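PDB 5MYP: aldehyde dehydrogenase from Trypanosoma brucei, which probably oxidises aldehydes to the corresponding carboxylic acids with NAD+ as the cofactor. Local coordinates for residues Ser320-Gln323 with Arg324-Phe328; Arg67-Asp70 with Glu71-Met75; Ser467-Asp470 with Thr471-Pro475; Lys23-Glu26 with Ala27-Asp31. All coordinates share one frame; numbering follows the deposited sequence.

Contact 1 of 4, residues Ser320-Gln323 with Arg324-Phe328. Unlike the reference sequence in segment 320-323: Gln-323 (reference His).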
loop_
_atom_site.group_PDB
_atom_site.type_symbol
_atom_site.label_atom_id
_atom_site.label_comp_id
_atom_site.label_asym_id
_atom_site.label_seq_id
_atom_site.Cartn_x
_atom_site.Cartn_y
_atom_site.Cartn_z
ATOM N N SER A 320 8.269 -27.440 20.472
ATOM C CA SER A 320 7.332 -27.693 19.370
ATOM C C SER A 320 7.986 -27.525 17.997
ATOM O O SER A 320 7.851 -28.388 17.130
ATOM C CB SER A 320 6.128 -26.758 19.479
ATOM O OG SER A 320 5.495 -26.913 20.739
ATOM N N HIS A 321 8.697 -26.415 17.819
ATOM C CA HIS A 321 9.449 -26.160 16.584
ATOM C C HIS A 321 10.591 -27.169 16.387
ATOM O O HIS A 321 10.858 -27.585 15.260
ATOM C CB HIS A 321 9.981 -24.719 16.550
ATOM C CG HIS A 321 8.933 -23.694 16.226
ATOM N ND1 HIS A 321 9.099 -22.749 15.234
ATOM C CD2 HIS A 321 7.702 -23.476 16.749
ATOM C CE1 HIS A 321 8.021 -21.986 15.169
ATOM N NE2 HIS A 321 7.158 -22.408 16.076
ATOM N N PHE A 322 11.247 -27.561 17.482
ATOM C CA PHE A 322 12.292 -28.590 17.446
ATOM C C PHE A 322 11.763 -29.918 16.885
ATOM O O PHE A 322 12.361 -30.480 15.968
ATOM C CB PHE A 322 12.897 -28.802 18.844
ATOM C CG PHE A 322 13.948 -29.873 18.898
ATOM C CD1 PHE A 322 13.598 -31.206 19.109
ATOM C CD2 PHE A 322 15.291 -29.553 18.743
ATOM C CE1 PHE A 322 14.563 -32.197 19.153
ATOM C CE2 PHE A 322 16.262 -30.541 18.788
ATOM C CZ PHE A 322 15.898 -31.865 18.991
ATOM N N GLN A 323 10.651 -30.403 17.438
ATOM C CA GLN A 323 10.047 -31.670 17.004
ATOM C C GLN A 323 9.598 -31.627 15.540
ATOM O O GLN A 323 9.783 -32.597 14.807
ATOM C CB GLN A 323 8.865 -32.048 17.908
ATOM C CG GLN A 323 9.265 -32.368 19.342
ATOM C CD GLN A 323 8.110 -32.263 20.326
ATOM O OE1 GLN A 323 6.959 -32.539 19.987
ATOM N NE2 GLN A 323 8.418 -31.871 21.557
ATOM N N ARG A 324 9.019 -30.500 15.126
ATOM C CA ARG A 324 8.622 -30.273 13.721
ATOM C C ARG A 324 9.808 -30.392 12.754
ATOM O O ARG A 324 9.700 -31.032 11.709
ATOM C CB ARG A 324 7.968 -28.888 13.593
ATOM C CG ARG A 324 7.549 -28.469 12.189
ATOM C CD ARG A 324 6.840 -27.123 12.225
ATOM N NE ARG A 324 6.650 -26.552 10.890
ATOM C CZ ARG A 324 7.560 -25.865 10.189
ATOM N NH1 ARG A 324 8.789 -25.631 10.659
ATOM N NH2 ARG A 324 7.234 -25.407 8.982
ATOM N N LEU A 325 10.935 -29.782 13.121
ATOM C CA LEU A 325 12.151 -29.833 12.306
ATOM C C LEU A 325 12.768 -31.232 12.271
ATOM O O LEU A 325 13.238 -31.673 11.223
ATOM C CB LEU A 325 13.179 -28.807 12.797
ATOM C CG LEU A 325 12.768 -27.344 12.576
ATOM C CD1 LEU A 325 13.570 -26.406 13.467
ATOM C CD2 LEU A 325 12.912 -26.947 11.113
ATOM N N MET A 326 12.762 -31.930 13.406
ATOM C CA MET A 326 13.231 -33.320 13.447
ATOM C C MET A 326 12.376 -34.241 12.561
ATOM O O MET A 326 12.921 -35.109 11.883
ATOM C CB MET A 326 13.284 -33.851 14.885
ATOM C CG MET A 326 14.316 -33.175 15.788
ATOM S SD MET A 326 16.001 -33.108 15.138
ATOM C CE MET A 326 16.399 -34.855 15.071
ATOM N N GLU A 327 11.055 -34.042 12.552
ATOM C CA GLU A 327 10.170 -34.805 11.654
ATOM C C GLU A 327 10.405 -34.511 10.167
ATOM O O GLU A 327 10.208 -35.396 9.332
ATOM C CB GLU A 327 8.684 -34.584 11.993
ATOM C CG GLU A 327 8.196 -35.251 13.272
ATOM C CD GLU A 327 8.412 -36.750 13.276
ATOM O OE1 GLU A 327 9.130 -37.230 14.176
ATOM O OE2 GLU A 327 7.880 -37.449 12.381
ATOM N N PHE A 328 10.818 -33.283 9.839
ATOM C CA PHE A 328 11.181 -32.926 8.456
ATOM C C PHE A 328 12.334 -33.749 7.874
ATOM O O PHE A 328 12.396 -33.927 6.660
ATOM C CB PHE A 328 11.521 -31.428 8.313
ATOM C CG PHE A 328 10.328 -30.489 8.332
ATOM C CD1 PHE A 328 9.012 -30.922 8.106
ATOM C CD2 PHE A 328 10.546 -29.128 8.532
ATOM C CE1 PHE A 328 7.957 -30.019 8.118
ATOM C CE2 PHE A 328 9.492 -28.227 8.538
ATOM C CZ PHE A 328 8.196 -28.673 8.327
#

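Contact 2 of 4, residues Arg67-Asp70 with Glu71-Met75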
loop_
_atom_site.group_PDB
_atom_site.type_symbol
_atom_site.label_atom_id
_atom_site.label_comp_id
_atom_site.label_asym_id
_atom_site.label_seq_id
_atom_site.Cartn_x
_atom_site.Cartn_y
_atom_site.Cartn_z
ATOM N N ARG A 67 22.344 -16.650 20.455
ATOM C CA ARG A 67 23.051 -16.090 19.320
ATOM C C ARG A 67 24.310 -15.407 19.851
ATOM O O ARG A 67 24.254 -14.691 20.857
ATOM C CB ARG A 67 22.128 -15.109 18.593
ATOM C CG ARG A 67 22.705 -14.504 17.329
ATOM C CD ARG A 67 21.699 -14.486 16.180
ATOM N NE ARG A 67 20.343 -14.057 16.531
ATOM C CZ ARG A 67 19.985 -12.803 16.778
ATOM N NH1 ARG A 67 20.888 -11.836 16.765
ATOM N NH2 ARG A 67 18.722 -12.519 17.062
ATOM N N HIS A 68 25.443 -15.648 19.189
ATOM C CA HIS A 68 26.734 -15.076 19.603
ATOM C C HIS A 68 26.728 -13.555 19.418
ATOM O O HIS A 68 26.107 -13.046 18.480
ATOM C CB HIS A 68 27.877 -15.700 18.792
ATOM C CG HIS A 68 29.241 -15.454 19.363
ATOM N ND1 HIS A 68 29.944 -14.288 19.146
ATOM C CD2 HIS A 68 30.044 -16.240 20.118
ATOM C CE1 HIS A 68 31.111 -14.356 19.761
ATOM N NE2 HIS A 68 31.199 -15.532 20.355
ATOM N N ARG A 69 27.407 -12.852 20.326
ATOM C CA ARG A 69 27.500 -11.383 20.316
ATOM C C ARG A 69 27.851 -10.803 18.944
ATOM O O ARG A 69 27.221 -9.852 18.481
ATOM C CB ARG A 69 28.539 -10.917 21.341
ATOM C CG ARG A 69 28.988 -9.477 21.170
ATOM C CD ARG A 69 30.049 -9.113 22.184
ATOM N NE ARG A 69 30.690 -7.849 21.835
ATOM C CZ ARG A 69 30.286 -6.641 22.228
ATOM N NH1 ARG A 69 29.223 -6.486 23.015
ATOM N NH2 ARG A 69 30.966 -5.567 21.833
ATOM N N ASP A 70 28.880 -11.370 18.325
ATOM C CA ASP A 70 29.343 -10.939 17.001
ATOM C C ASP A 70 28.288 -11.136 15.910
ATOM O O ASP A 70 28.176 -10.305 15.008
ATOM C CB ASP A 70 30.634 -11.678 16.611
ATOM C CG ASP A 70 31.818 -11.328 17.515
ATOM O OD1 ASP A 70 31.708 -10.410 18.355
ATOM O OD2 ASP A 70 32.863 -11.994 17.382
ATOM N N GLU A 71 27.522 -12.225 15.993
ATOM C CA GLU A 71 26.408 -12.455 15.063
ATOM C C GLU A 71 25.334 -11.377 15.244
ATOM O O GLU A 71 24.826 -10.831 14.266
ATOM C CB GLU A 71 25.802 -13.849 15.253
ATOM C CG GLU A 71 24.945 -14.309 14.079
ATOM C CD GLU A 71 24.518 -15.766 14.181
ATOM O OE1 GLU A 71 25.386 -16.634 14.413
ATOM O OE2 GLU A 71 23.314 -16.050 14.022
ATOM N N THR A 72 25.012 -11.070 16.498
ATOM C CA THR A 72 24.050 -10.013 16.825
ATOM C C THR A 72 24.532 -8.628 16.387
ATOM O O THR A 72 23.729 -7.814 15.921
ATOM C CB THR A 72 23.730 -10.006 18.335
ATOM O OG1 THR A 72 23.193 -11.280 18.703
ATOM C CG2 THR A 72 22.718 -8.911 18.692
ATOM N N VAL A 73 25.829 -8.365 16.530
ATOM C CA VAL A 73 26.411 -7.102 16.058
ATOM C C VAL A 73 26.242 -6.949 14.540
ATOM O O VAL A 73 25.805 -5.899 14.066
ATOM C CB VAL A 73 27.900 -6.962 16.482
ATOM C CG1 VAL A 73 28.590 -5.811 15.758
ATOM C CG2 VAL A 73 28.003 -6.768 17.992
ATOM N N VAL A 74 26.573 -8.002 13.798
ATOM C CA VAL A 74 26.473 -8.004 12.332
ATOM C C VAL A 74 25.014 -7.909 11.858
ATOM O O VAL A 74 24.716 -7.155 10.932
ATOM C CB VAL A 74 27.164 -9.260 11.725
ATOM C CG1 VAL A 74 26.854 -9.430 10.238
ATOM C CG2 VAL A 74 28.670 -9.188 11.936
ATOM N N MET A 75 24.121 -8.661 12.497
ATOM C CA MET A 75 22.737 -8.807 12.024
ATOM C C MET A 75 21.755 -7.760 12.562
ATOM O O MET A 75 20.756 -7.475 11.899
ATOM C CB MET A 75 22.208 -10.211 12.352
ATOM C CG MET A 75 22.983 -11.357 11.706
ATOM S SD MET A 75 23.048 -11.314 9.904
ATOM C CE MET A 75 21.317 -11.473 9.484
HETATM O O HOH W 1 24.111 -11.884 21.099
HETATM O O HOH W 2 25.474 -17.392 17.041
#

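Contact 3 of 4, residues Ser467-Asp470 with Thr471-Pro475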
loop_
_atom_site.group_PDB
_atom_site.type_symbol
_atom_site.label_atom_id
_atom_site.label_comp_id
_atom_site.label_asym_id
_atom_site.label_seq_id
_atom_site.Cartn_x
_atom_site.Cartn_y
_atom_site.Cartn_z
ATOM N N SER A 467 -8.733 29.487 -18.634
ATOM C CA SER A 467 -7.903 28.419 -19.205
ATOM C C SER A 467 -8.766 27.435 -20.007
ATOM O O SER A 467 -9.995 27.532 -19.995
ATOM C CB SER A 467 -7.097 27.706 -18.106
ATOM O OG SER A 467 -7.905 26.863 -17.313
ATOM N N SER A 468 -8.113 26.496 -20.692
ATOM C CA SER A 468 -8.776 25.595 -21.653
ATOM C C SER A 468 -9.955 24.785 -21.099
ATOM O O SER A 468 -10.906 24.513 -21.831
ATOM C CB SER A 468 -7.753 24.640 -22.276
ATOM O OG SER A 468 -7.064 23.907 -21.281
ATOM N N ILE A 469 -9.888 24.395 -19.827
ATOM C CA ILE A 469 -11.005 23.687 -19.167
ATOM C C ILE A 469 -12.297 24.521 -19.111
ATOM O O ILE A 469 -13.395 23.967 -19.216
ATOM C CB ILE A 469 -10.643 23.184 -17.740
ATOM C CG1 ILE A 469 -10.386 24.354 -16.771
ATOM C CG2 ILE A 469 -9.455 22.223 -17.798
ATOM C CD1 ILE A 469 -9.843 23.943 -15.420
ATOM N N ASP A 470 -12.151 25.843 -18.977
ATOM C CA ASP A 470 -13.297 26.763 -18.878
ATOM C C ASP A 470 -14.104 26.920 -20.171
ATOM O O ASP A 470 -15.228 27.426 -20.128
ATOM C CB ASP A 470 -12.844 28.155 -18.414
ATOM C CG ASP A 470 -12.162 28.134 -17.052
ATOM O OD1 ASP A 470 -12.617 27.396 -16.155
ATOM O OD2 ASP A 470 -11.176 28.873 -16.878
ATOM N N THR A 471 -13.541 26.504 -21.310
ATOM C CA THR A 471 -14.262 26.531 -22.592
ATOM C C THR A 471 -15.404 25.509 -22.666
ATOM O O THR A 471 -16.340 25.700 -23.446
ATOM C CB THR A 471 -13.326 26.279 -23.798
ATOM O OG1 THR A 471 -12.695 24.999 -23.664
ATOM C CG2 THR A 471 -12.265 27.376 -23.918
ATOM N N VAL A 472 -15.320 24.432 -21.876
ATOM C CA VAL A 472 -16.305 23.338 -21.932
ATOM C C VAL A 472 -16.979 22.920 -20.611
ATOM O O VAL A 472 -18.097 22.398 -20.655
ATOM C CB VAL A 472 -15.703 22.076 -22.604
ATOM C CG1 VAL A 472 -15.456 22.328 -24.086
ATOM C CG2 VAL A 472 -14.420 21.621 -21.919
ATOM N N ARG A 473 -16.343 23.143 -19.457
ATOM C CA ARG A 473 -16.844 22.552 -18.204
ATOM C C ARG A 473 -18.177 23.131 -17.695
ATOM O O ARG A 473 -19.001 22.383 -17.165
ATOM C CB ARG A 473 -15.778 22.572 -17.091
ATOM C CG ARG A 473 -15.400 23.937 -16.522
ATOM C CD ARG A 473 -14.647 23.781 -15.201
ATOM N NE ARG A 473 -13.734 24.895 -14.929
ATOM C CZ ARG A 473 -13.108 25.117 -13.771
ATOM N NH1 ARG A 473 -12.297 26.165 -13.651
ATOM N NH2 ARG A 473 -13.291 24.315 -12.723
ATOM N N PHE A 474 -18.395 24.436 -17.872
ATOM C CA PHE A 474 -19.535 25.119 -17.241
ATOM C C PHE A 474 -20.844 24.954 -18.008
ATOM O O PHE A 474 -20.886 25.225 -19.211
ATOM C CB PHE A 474 -19.252 26.617 -17.077
ATOM C CG PHE A 474 -18.098 26.919 -16.161
ATOM C CD1 PHE A 474 -18.139 26.536 -14.826
ATOM C CD2 PHE A 474 -16.975 27.599 -16.626
ATOM C CE1 PHE A 474 -17.078 26.809 -13.972
ATOM C CE2 PHE A 474 -15.914 27.880 -15.776
ATOM C CZ PHE A 474 -15.963 27.481 -14.447
ATOM N N PRO A 475 -21.928 24.535 -17.319
ATOM C CA PRO A 475 -23.272 24.684 -17.892
ATOM C C PRO A 475 -23.635 26.180 -18.072
ATOM O O PRO A 475 -22.952 27.028 -17.491
ATOM C CB PRO A 475 -24.184 24.022 -16.844
ATOM C CG PRO A 475 -23.296 23.191 -15.994
ATOM C CD PRO A 475 -21.956 23.840 -16.018
HETATM O O HOH W 3 -17.566 26.074 -20.058
#

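Contact 4 of 4, residues Lys23-Glu26 with Ala27-Asp31. Unlike the reference sequence in segment 27-31: Asp-30 (reference Asn).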
loop_
_atom_site.group_PDB
_atom_site.type_symbol
_atom_site.label_atom_id
_atom_site.label_comp_id
_atom_site.label_asym_id
_atom_site.label_seq_id
_atom_site.Cartn_x
_atom_site.Cartn_y
_atom_site.Cartn_z
ATOM N N LYS A 23 -2.719 8.452 24.651
ATOM C CA LYS A 23 -1.622 9.383 24.950
ATOM C C LYS A 23 -0.753 9.641 23.714
ATOM O O LYS A 23 -0.374 10.781 23.453
ATOM C CB LYS A 23 -0.756 8.871 26.111
ATOM C CG LYS A 23 -1.345 9.112 27.484
ATOM C CD LYS A 23 -0.447 8.543 28.579
ATOM C CE LYS A 23 -1.120 8.644 29.942
ATOM N NZ LYS A 23 -0.473 7.770 30.957
ATOM N N CYS A 24 -0.460 8.586 22.957
ATOM C CA CYS A 24 0.278 8.717 21.692
ATOM C C CYS A 24 -0.500 9.504 20.632
ATOM O O CYS A 24 0.078 10.309 19.900
ATOM C CB CYS A 24 0.680 7.334 21.157
ATOM S SG CYS A 24 1.861 6.452 22.211
ATOM N N ARG A 25 -1.809 9.267 20.565
ATOM C CA ARG A 25 -2.723 10.001 19.678
ATOM C C ARG A 25 -2.732 11.497 20.003
ATOM O O ARG A 25 -2.553 12.333 19.113
ATOM C CB ARG A 25 -4.136 9.406 19.798
ATOM C CG ARG A 25 -5.251 10.119 19.045
ATOM C CD ARG A 25 -5.075 10.070 17.546
ATOM N NE ARG A 25 -5.038 8.708 17.024
ATOM C CZ ARG A 25 -4.756 8.399 15.761
ATOM N NH1 ARG A 25 -4.494 9.349 14.867
ATOM N NH2 ARG A 25 -4.737 7.123 15.382
ATOM N N GLU A 26 -2.939 11.816 21.278
ATOM C CA GLU A 26 -2.930 13.200 21.756
ATOM C C GLU A 26 -1.581 13.882 21.497
ATOM O O GLU A 26 -1.543 15.047 21.087
ATOM C CB GLU A 26 -3.284 13.248 23.248
ATOM C CG GLU A 26 -3.211 14.632 23.873
ATOM C CD GLU A 26 -4.355 15.538 23.463
ATOM O OE1 GLU A 26 -5.259 15.072 22.729
ATOM O OE2 GLU A 26 -4.352 16.717 23.885
ATOM N N ALA A 27 -0.490 13.148 21.717
ATOM C CA ALA A 27 0.868 13.648 21.446
ATOM C C ALA A 27 1.058 14.003 19.969
ATOM O O ALA A 27 1.563 15.084 19.649
ATOM C CB ALA A 27 1.911 12.621 21.887
ATOM N N PHE A 28 0.627 13.110 19.079
ATOM C CA PHE A 28 0.645 13.397 17.645
ATOM C C PHE A 28 -0.154 14.657 17.326
ATOM O O PHE A 28 0.351 15.547 16.655
ATOM C CB PHE A 28 0.096 12.244 16.802
ATOM C CG PHE A 28 0.012 12.586 15.342
ATOM C CD1 PHE A 28 1.164 12.596 14.566
ATOM C CD2 PHE A 28 -1.199 12.970 14.756
ATOM C CE1 PHE A 28 1.113 12.948 13.226
ATOM C CE2 PHE A 28 -1.254 13.325 13.415
ATOM C CZ PHE A 28 -0.093 13.316 12.648
ATOM N N ASN A 29 -1.394 14.715 17.816
ATOM C CA ASN A 29 -2.269 15.882 17.622
ATOM C C ASN A 29 -1.680 17.183 18.188
ATOM O O ASN A 29 -1.926 18.254 17.638
ATOM C CB ASN A 29 -3.664 15.642 18.228
ATOM C CG ASN A 29 -4.452 14.566 17.494
ATOM O OD1 ASN A 29 -4.149 14.218 16.354
ATOM N ND2 ASN A 29 -5.471 14.037 18.152
ATOM N N ASP A 30 -0.898 17.077 19.265
ATOM C CA ASP A 30 -0.188 18.224 19.848
ATOM C C ASP A 30 1.201 18.491 19.227
ATOM O O ASP A 30 2.014 19.178 19.837
ATOM C CB ASP A 30 -0.061 18.047 21.376
ATOM C CG ASP A 30 -1.411 18.078 22.099
ATOM O OD1 ASP A 30 -2.362 18.701 21.591
ATOM O OD2 ASP A 30 -1.518 17.481 23.191
ATOM N N ASP A 31 1.464 17.958 18.026
ATOM C CA ASP A 31 2.716 18.194 17.279
ATOM C C ASP A 31 3.984 17.750 18.024
ATOM O O ASP A 31 5.055 18.338 17.848
ATOM C CB ASP A 31 2.820 19.667 16.842
ATOM C CG ASP A 31 1.630 20.119 16.006
ATOM O OD1 ASP A 31 1.082 19.301 15.239
ATOM O OD2 ASP A 31 1.245 21.301 16.098
HETATM O O HOH W 4 -4.976 12.176 14.816
#

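Contact 1 of 4, residues Ser320-Gln323 with Arg324-Phe328
Met-326 curls back along its own helix and lays its side chain over the ring of Phe-322, a Met-aromatic contact between positions i and i+4 of helix 319-328. The ring is reached from one face. Met-326 CG does most of the touching, sitting 4.0 Å from the centroid of the Phe-322 ring and 29° off its normal, which makes it a CH-pi contact. Met-326 SD follows at 4.5 Å from the same centroid, an oblique approach, and it is nearest the CZ end of the ring. Two torsions set this up: Phe-322 swings CG opposite its backbone N (chi1 178°), whereas Met-326 folds at both chi2 and chi3, turning its chain across the ring. Ala-340 and Ile-347, on the two strands next to the helix, touch both side chains, so the pair joins the helix to the sheet beside it.

Four successive i to i+4 backbone bonds hold the spacing, from Arg-324 N to Ser-320 O through to Glu-327 N to Gln-323 O. Leu-325 CG lies 3.3 Å from His-321 O, a carbon resting on a carbonyl that already accepts from Leu-325 N.

Arg-324 runs out extended to NE, carrying its guanidinium away from 320-323 to the backbone carbonyls of Glu-365 and Ile-366 and a salt bridge with Glu-364. That group is also roofed one helical turn on, where Phe-328 CZ lies 3.4 Å above the guanidinium plane of Arg-324, over its centre.

Contact 2 of 4, residues Arg67-Asp70 with Glu71-Met75
Thr-72 N donates to His-68 O at 3.0 Å, nearly straight along the carbonyl, and Val-73 N to Arg-69 O and Val-74 N to Asp-70 O continue the ladder as the first turn of helix 69-95 winds up. His-68 holds the N-cap position: its ring nitrogen ND1 accepts from Asp-70 N at 3.2 Å, with that donor 16° out of the ring plane, so a histidine satisfies an amide that the helix itself cannot.

Ahead of the cap, Arg-67 turns back over the helix start. In the conformer described, one of two, its chain bends at chi2 and chi3 and crosses both Glu-71 and Thr-72 at about a right angle. Arg-67 CG and CD lie against the Glu-71 carboxylate in this conformer, but Arg-67 NE stays 4.4 Å from Glu-71 OE2, too far for a salt bridge; the guanidinium pairs instead with Glu-76. Two waters stitch the turn: one gives a hydrogen to Arg-67 O and takes one from Thr-72 OG1, while the other receives from His-68 N and donates to Glu-71 OE1 at 2.7 Å.

Helix 54-65 packs against one flank, with Cys-58 and Ile-61 on Thr-72; Asp-55 forms a salt bridge with Arg-69. Helix 479-489 of the second subunit covers Val-73 and Val-74 with Leu-489 and Leu-485, and its Ser-482 hydrogen-bonds Asp-70; just before it, Tyr-477 of that subunit stacks on His-68 and hydrogen-bonds Glu-71.

Contact 3 of 4, residues Ser467-Asp470 with Thr471-Pro475
Arg-473 starts against Ile-469 in a helix-like turn of the C-terminal arm, the loop between strand 454-461 and helix 479-489. Its CB lies 3.5 Å from Ile-469 O, which also accepts from Arg-473 N. CG, placed between the backbone N and carbonyl carbon (chi1 69°), rests on the same oxygen and at the same time sits 3.8 Å above the centre of the Phe-474 ring. From there the chain runs extended to NE, which donates to Asp-470 OD1 at 3.0 Å, nearly along the C-O bond. CZ carries the flat group between two neighbours: Ile-469 CD1 lies over one face and Phe-474 CZ, 3.3 Å above the plane, over the other. NH1 completes the salt bridge, reaching the syn lone pair of Asp-470 OD1 at 2.8 Å. Both bonds therefore fall on one oxygen, side-on, with carboxylate and guanidinium nearly coplanar (14°). The last nitrogen, NH2, crosses to Asp-421 of the second subunit, whose Trp-249 makes a cation-pi contact with the guanidinium.

Asp-470 is itself steadied by Ser-467 N, which binds OD2. Thr-471 OG1 donates a hydrogen bond to Ser-468 O at 2.6 Å.

Contact 4 of 4, residues Lys23-Glu26 with Ala27-Asp31
Lys-23 O accepts from Ala-27 N at 2.9 Å, opening the last full turns of helix 16-29; the Lys-23 side chain runs off from the helix, while the Ala-27 methyl settles 3.3 Å from Lys-23 O. Cys-24 repeats the backbone bond with Phe-28 N, and its carbonyl takes a second donor, Thr-147 OG1, from strand 147-151.

Arg-25 O receives Asn-29 N almost straight, 172° at the hydrogen. Its side chain bends at chi2 and chi3, passing the Asn-29 amide obliquely, with CG 4.0 Å from Asn-29 ND2. The two polar ends are joined by water: Arg-25 NH1 donates to it in the guanidinium plane at 2.9 Å, and the water donates on to Asn-29 OD1 at 2.7 Å. NH1 also forms a salt bridge with Asp-195.

Glu-26 O takes Asp-30 N at 2.8 Å, the last of the i to i+4 bonds. In one of the two conformers of Glu-26, OE2 comes 3.0 Å from Asp-30 OD2, their carboxylate planes 89° apart. This approach of two like charges is doubtful, because it depends on one of two Glu-26 positions.

Beyond Asp-30 the helix closes in a Schellman motif: Asp-31, at positive phi (60°), sends its N to Phe-28 O, and Ala-32 N reaches back to Ala-27 O. Cys-24 and Phe-28 form the inward side of the helix, lying on Val-120 and Pro-117 of strand 110-124 and on Val-149 and Thr-147 of strand 147-151, while Asp-31 meets Arg-411 of the second subunit.

Contacts 1 and 2 are the nearest pair, their centres 25 Å apart and their nearest atoms about 14 Å, without touching. Contact 1 comes closest to the predicted chemistry: the side chain of His-321 is about 11 Å from that of Cys-259, a predicted active-site residue, and about 5 Å from a bound glycerol, probably from the crystallisation liquor. Contact 3 is the remote one, its centre 70 Å from that of contact 1 and 65 Å from that of contact 2, yet the dimer relates it to contact 2, since the helix that follows residues 467-475 in one subunit packs on residues 67-75 of the other. Contact 4 lies 36 Å from contact 2 and 44 Å from contact 3, centre to centre.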